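Local coordinates for protein RNA-directed RNA polymerase (Infectious pancreatic necrosis virus, PDB 3ZED) that probably copies the viral RNA genome as an RNA-dependent RNA polymerase, found both free and covalently linked to the genomic RNA, at residues B[208-213]-B[433-438]; B[377-382]-B[523-528]. All coordinates share one frame; numbering follows the deposited sequence.

Contacts 1 and 2 do not touch: their centres lie about 42 Å apart and their nearest atoms about 21 Å. Along the chain they interleave, 208-213, 377-382, 433-438 and then 523-528, so the loop that each closes contains part of the other. Each depends on one arginine reaching across to a stretch without regular structure, but the partners differ: two backbone carbonyls in contact 1, a carboxylate in contact 2. Both lie away from the potassium sites and the predicted GTP-binding site, their centres about 24 Å (contact 1) and 30 Å (contact 2) from the centre of the chain. Contact 1 is partly buried; contact 2 is at the surface.

Contact 1 (B[208-213]-B[433-438]); sequences NTPKHE and SPRYNP
Arg435 reaches the 208-213 loop with the end of its guanidinium group and donates to two successive carbonyl oxygens. Arg435 NH2 bonds to Lys211 O at 3.0 Å, nearly straight at 167° and in the guanidinium plane. Arg435 NH1 meets Pro210 O at 2.9 Å along a more bent path, 146°, coming from above the carbonyl plane. A water accepts a further bond from Arg435 NH1 at 2.8 Å and leads on, weakly, to Thr209 OG1. Against the same nitrogen sits the ring of Pro210, its CD 3.9 Å from Arg435 NH1. Pro210 and Lys211 have extended, polyproline-like backbone angles, which suit a proline; both carbonyls are turned to the arginine.

This is a long-range tie between two loops of the palm family region, one after helix 194-204 and the other leading into helix 438-452, and arginine suits it because one flat cation can serve several acceptors at once. Its chain bends at chi3 (68°) to turn the group to the carbonyls, while NE forms a salt bridge with Asp216, a further tie that limits how the group can turn.

Further out, Lys211 turns its amine to Glu342, and Pro210 rests on Trp427, Pro338 and Val339. On the other loop Asn437 is the N-cap of helix 438-452, its OD1 accepting from Trp440 N.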
loop_
_atom_site.group_PDB
_atom_site.type_symbol
_atom_site.label_atom_id
_atom_site.label_comp_id
_atom_site.label_asym_id
_atom_site.label_seq_id
_atom_site.Cartn_x
_atom_site.Cartn_y
_atom_site.Cartn_z
ATOM N N ASN B 208 -12.477 3.278 12.973
ATOM C CA ASN B 208 -13.584 4.136 13.374
ATOM C C ASN B 208 -14.516 4.257 12.193
ATOM O O ASN B 208 -14.170 3.820 11.090
ATOM C CB ASN B 208 -13.085 5.513 13.815
ATOM C CG ASN B 208 -12.487 5.511 15.176
ATOM O OD1 ASN B 208 -13.139 5.136 16.158
ATOM N ND2 ASN B 208 -11.243 5.951 15.265
ATOM N N THR B 209 -15.688 4.873 12.398
ATOM C CA THR B 209 -16.597 5.081 11.279
ATOM C C THR B 209 -16.103 6.295 10.505
ATOM O O THR B 209 -15.444 7.145 11.132
ATOM C CB THR B 209 -18.046 5.321 11.780
ATOM O OG1 THR B 209 -18.102 6.593 12.429
ATOM C CG2 THR B 209 -18.596 4.189 12.665
ATOM N N PRO B 210 -16.459 6.487 9.205
ATOM C CA PRO B 210 -16.136 7.775 8.559
ATOM C C PRO B 210 -16.810 8.927 9.314
ATOM O O PRO B 210 -17.788 8.689 10.035
ATOM C CB PRO B 210 -16.744 7.634 7.157
ATOM C CG PRO B 210 -16.912 6.152 6.953
ATOM C CD PRO B 210 -17.228 5.607 8.298
ATOM N N LYS B 211 -16.309 10.162 9.163
ATOM C CA LYS B 211 -16.916 11.350 9.788
ATOM C C LYS B 211 -18.417 11.413 9.464
ATOM O O LYS B 211 -18.816 10.976 8.384
ATOM C CB LYS B 211 -16.229 12.629 9.280
ATOM C CG LYS B 211 -14.814 12.829 9.791
ATOM C CD LYS B 211 -14.129 13.988 9.074
ATOM C CE LYS B 211 -13.384 14.907 10.021
ATOM N NZ LYS B 211 -12.153 14.283 10.590
ATOM N N HIS B 212 -19.238 11.938 10.388
ATOM C CA HIS B 212 -20.695 12.059 10.202
ATOM C C HIS B 212 -21.031 12.920 8.973
ATOM O O HIS B 212 -21.996 12.620 8.274
ATOM C CB HIS B 212 -21.361 12.632 11.467
ATOM C CG HIS B 212 -22.812 13.006 11.291
ATOM N ND1 HIS B 212 -23.809 12.041 11.256
ATOM C CD2 HIS B 212 -23.384 14.225 11.138
ATOM C CE1 HIS B 212 -24.946 12.700 11.081
ATOM N NE2 HIS B 212 -24.739 14.011 10.990
ATOM N N GLU B 213 -20.231 13.971 8.705
ATOM C CA GLU B 213 -20.444 14.895 7.584
ATOM C C GLU B 213 -20.154 14.238 6.224
ATOM O O GLU B 213 -20.691 14.694 5.216
ATOM C CB GLU B 213 -19.616 16.186 7.746
ATOM C CG GLU B 213 -18.185 15.984 8.230
ATOM C CD GLU B 213 -17.964 16.147 9.723
ATOM O OE1 GLU B 213 -18.632 15.435 10.510
ATOM O OE2 GLU B 213 -17.113 16.984 10.106
ATOM N N SER B 433 -27.911 1.031 11.474
ATOM C CA SER B 433 -28.402 1.055 10.092
ATOM C C SER B 433 -27.210 1.272 9.128
ATOM O O SER B 433 -26.207 1.902 9.513
ATOM C CB SER B 433 -29.486 2.116 9.896
ATOM O OG SER B 433 -28.987 3.426 10.095
ATOM N N PRO B 434 -27.299 0.761 7.878
ATOM C CA PRO B 434 -26.152 0.878 6.964
ATOM C C PRO B 434 -25.954 2.268 6.343
ATOM O O PRO B 434 -26.920 2.936 5.983
ATOM C CB PRO B 434 -26.475 -0.155 5.884
ATOM C CG PRO B 434 -27.954 -0.227 5.861
ATOM C CD PRO B 434 -28.378 -0.051 7.281
ATOM N N ARG B 435 -24.670 2.668 6.177
ATOM C CA ARG B 435 -24.264 3.925 5.537
ATOM C C ARG B 435 -23.933 3.611 4.068
ATOM O O ARG B 435 -22.905 4.029 3.533
ATOM C CB ARG B 435 -23.082 4.577 6.288
ATOM C CG ARG B 435 -23.479 5.218 7.606
ATOM C CD ARG B 435 -22.347 5.961 8.278
ATOM N NE ARG B 435 -21.949 7.160 7.529
ATOM C CZ ARG B 435 -21.004 8.011 7.917
ATOM N NH1 ARG B 435 -20.377 7.836 9.073
ATOM N NH2 ARG B 435 -20.675 9.042 7.149
ATOM N N TYR B 436 -24.828 2.827 3.438
ATOM C CA TYR B 436 -24.755 2.375 2.057
ATOM C C TYR B 436 -26.119 1.863 1.604
ATOM O O TYR B 436 -26.970 1.531 2.431
ATOM C CB TYR B 436 -23.669 1.286 1.874
ATOM C CG TYR B 436 -23.812 0.079 2.782
ATOM C CD1 TYR B 436 -24.690 -0.959 2.465
ATOM C CD2 TYR B 436 -23.072 -0.026 3.956
ATOM C CE1 TYR B 436 -24.825 -2.071 3.295
ATOM C CE2 TYR B 436 -23.206 -1.129 4.798
ATOM C CZ TYR B 436 -24.089 -2.149 4.465
ATOM O OH TYR B 436 -24.222 -3.235 5.293
ATOM N N ASN B 437 -26.317 1.796 0.283
ATOM C CA ASN B 437 -27.529 1.293 -0.329
ATOM C C ASN B 437 -27.237 -0.069 -1.017
ATOM O O ASN B 437 -26.062 -0.495 -1.034
ATOM C CB ASN B 437 -28.110 2.341 -1.305
ATOM C CG ASN B 437 -27.301 2.737 -2.526
ATOM O OD1 ASN B 437 -26.382 2.052 -2.989
ATOM N ND2 ASN B 437 -27.724 3.816 -3.150
ATOM N N PRO B 438 -28.257 -0.768 -1.593
ATOM C CA PRO B 438 -27.975 -2.065 -2.240
ATOM C C PRO B 438 -26.967 -1.995 -3.397
ATOM O O PRO B 438 -26.164 -2.925 -3.548
ATOM C CB PRO B 438 -29.356 -2.516 -2.729
ATOM C CG PRO B 438 -30.309 -1.861 -1.790
ATOM C CD PRO B 438 -29.714 -0.485 -1.610
HETATM O O HOH W 1 -21.202 6.621 11.402
#

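Contact 2 (B[377-382]-B[523-528]); sequences DNDEDL and NLRETI
Arg525 and Asp379 meet in a salt bridge at the protein surface, with NH2 of the arginine 3.2 Å from OD1 of the aspartate. The bond is distinctly bent, 137° at the hydrogen, and OD1 receives it on its anti lone pair, the one turned away from OD2. This is therefore a single-point bridge and not the two-pronged pairing in which both carboxylate oxygens face the guanidinium. The side chains cross at about a right angle, yet their flat ends lie nearly coplanar, 24° apart, with OD1 at the guanidinium edge.

A long side chain is needed here. Arg525 sits in the first turn of helix 524-533 and runs extended from CG to NE, which carries its charge across to the 377-382 turn. Its stronger partner is Leu376, whose carbonyl oxygen accepts from the same NH2, so one nitrogen holds both the last turn of helix 364-377 and Asp379, two residues past its end. Asp379 brings its carboxylate round with CG anti to the backbone N (chi1 -156°). Asp377 adds a second negative group, its OD1 5.7 Å from Arg525 NE; at that distance it would at most contribute a general electrostatic attraction.

Beneath the charged layer, Ile528 packs on Met369 and Leu376 of helix 364-377. Asn396, in the turn between two strands of the antiparallel sheet, accepts from Arg525 N and so holds the start of helix 524-533. Asp379 itself has positive phi and ends helix 364-377 in a Schellman motif, from which the chain enters edge strand 382-386; the arginine thus ties a helix C-terminus to the first turn of another helix, beside the four-stranded antiparallel sheet.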
loop_
_atom_site.group_PDB
_atom_site.type_symbol
_atom_site.label_atom_id
_atom_site.label_comp_id
_atom_site.label_asym_id
_atom_site.label_seq_id
_atom_site.Cartn_x
_atom_site.Cartn_y
_atom_site.Cartn_z
ATOM N N ASP B 377 10.441 -7.503 30.495
ATOM C CA ASP B 377 10.454 -7.468 31.963
ATOM C C ASP B 377 9.323 -8.303 32.554
ATOM O O ASP B 377 9.504 -8.893 33.621
ATOM C CB ASP B 377 10.353 -6.016 32.497
ATOM C CG ASP B 377 11.475 -5.066 32.091
ATOM O OD1 ASP B 377 12.466 -5.536 31.464
ATOM O OD2 ASP B 377 11.347 -3.847 32.367
ATOM N N ASN B 378 8.155 -8.329 31.884
ATOM C CA ASN B 378 6.972 -9.052 32.349
ATOM C C ASN B 378 6.872 -10.464 31.724
ATOM O O ASN B 378 5.903 -11.181 31.977
ATOM C CB ASN B 378 5.720 -8.232 32.054
ATOM C CG ASN B 378 5.622 -6.975 32.888
ATOM O OD1 ASN B 378 5.647 -7.017 34.125
ATOM N ND2 ASN B 378 5.485 -5.832 32.232
ATOM N N ASP B 379 7.902 -10.862 30.949
ATOM C CA ASP B 379 8.009 -12.141 30.237
ATOM C C ASP B 379 6.712 -12.423 29.409
ATOM O O ASP B 379 6.140 -13.524 29.451
ATOM C CB ASP B 379 8.369 -13.292 31.196
ATOM C CG ASP B 379 9.047 -14.469 30.514
ATOM O OD1 ASP B 379 10.122 -14.264 29.878
ATOM O OD2 ASP B 379 8.507 -15.593 30.604
ATOM N N GLU B 380 6.266 -11.385 28.664
ATOM C CA GLU B 380 5.091 -11.410 27.798
ATOM C C GLU B 380 5.506 -11.434 26.330
ATOM O O GLU B 380 6.459 -10.744 25.943
ATOM C CB GLU B 380 4.194 -10.185 28.044
ATOM C CG GLU B 380 3.551 -10.112 29.421
ATOM C CD GLU B 380 2.947 -8.765 29.782
ATOM O OE1 GLU B 380 3.096 -7.803 28.993
ATOM O OE2 GLU B 380 2.346 -8.666 30.875
ATOM N N ASP B 381 4.784 -12.233 25.515
ATOM C CA ASP B 381 5.007 -12.317 24.078
ATOM C C ASP B 381 4.402 -11.089 23.439
ATOM O O ASP B 381 3.524 -10.464 24.018
ATOM C CB ASP B 381 4.411 -13.615 23.489
ATOM C CG ASP B 381 5.061 -14.902 23.983
ATOM O OD1 ASP B 381 6.280 -14.891 24.254
ATOM O OD2 ASP B 381 4.351 -15.924 24.084
ATOM N N LEU B 382 4.871 -10.729 22.263
ATOM C CA LEU B 382 4.386 -9.531 21.583
ATOM C C LEU B 382 4.272 -9.781 20.082
ATOM O O LEU B 382 5.130 -10.455 19.495
ATOM C CB LEU B 382 5.385 -8.386 21.874
ATOM C CG LEU B 382 5.001 -6.942 21.577
ATOM C CD1 LEU B 382 3.798 -6.479 22.436
ATOM C CD2 LEU B 382 6.188 -6.039 21.868
ATOM N N ASN B 523 18.985 -12.959 21.766
ATOM C CA ASN B 523 19.416 -12.357 23.034
ATOM C C ASN B 523 19.011 -10.885 23.046
ATOM O O ASN B 523 19.852 -9.989 23.127
ATOM C CB ASN B 523 20.952 -12.542 23.253
ATOM C CG ASN B 523 21.456 -13.959 23.068
ATOM O OD1 ASN B 523 21.063 -14.882 23.780
ATOM N ND2 ASN B 523 22.343 -14.160 22.105
ATOM N N LEU B 524 17.704 -10.652 22.873
ATOM C CA LEU B 524 17.104 -9.317 22.755
ATOM C C LEU B 524 17.324 -8.473 24.006
ATOM O O LEU B 524 17.756 -7.343 23.854
ATOM C CB LEU B 524 15.607 -9.418 22.402
ATOM C CG LEU B 524 14.880 -8.096 22.063
ATOM C CD1 LEU B 524 15.617 -7.290 20.977
ATOM C CD2 LEU B 524 13.414 -8.351 21.693
ATOM N N ARG B 525 17.059 -9.010 25.219
ATOM C CA ARG B 525 17.277 -8.301 26.492
ATOM C C ARG B 525 18.689 -7.724 26.590
ATOM O O ARG B 525 18.865 -6.563 26.934
ATOM C CB ARG B 525 17.079 -9.261 27.681
ATOM C CG ARG B 525 15.695 -9.290 28.288
ATOM C CD ARG B 525 15.616 -10.350 29.381
ATOM N NE ARG B 525 14.226 -10.686 29.687
ATOM C CZ ARG B 525 13.595 -11.751 29.206
ATOM N NH1 ARG B 525 14.236 -12.617 28.434
ATOM N NH2 ARG B 525 12.322 -11.967 29.509
ATOM N N GLU B 526 19.688 -8.580 26.312
ATOM C CA GLU B 526 21.123 -8.318 26.359
ATOM C C GLU B 526 21.498 -7.269 25.319
ATOM O O GLU B 526 22.196 -6.338 25.674
ATOM C CB GLU B 526 21.935 -9.622 26.146
ATOM C CG GLU B 526 21.651 -10.770 27.120
ATOM C CD GLU B 526 20.398 -11.615 26.920
ATOM O OE1 GLU B 526 19.608 -11.319 25.996
ATOM O OE2 GLU B 526 20.170 -12.536 27.738
ATOM N N THR B 527 21.004 -7.396 24.057
ATOM C CA THR B 527 21.217 -6.457 22.931
ATOM C C THR B 527 20.734 -5.045 23.294
ATOM O O THR B 527 21.439 -4.096 22.967
ATOM C CB THR B 527 20.499 -6.964 21.645
ATOM O OG1 THR B 527 20.921 -8.294 21.387
ATOM C CG2 THR B 527 20.779 -6.090 20.392
ATOM N N ILE B 528 19.543 -4.905 23.958
ATOM C CA ILE B 528 18.992 -3.600 24.385
ATOM C C ILE B 528 19.910 -2.999 25.469
ATOM O O ILE B 528 20.239 -1.812 25.388
ATOM C CB ILE B 528 17.500 -3.714 24.829
ATOM C CG1 ILE B 528 16.635 -4.170 23.622
ATOM C CG2 ILE B 528 16.970 -2.381 25.388
ATOM C CD1 ILE B 528 15.254 -4.627 23.959
#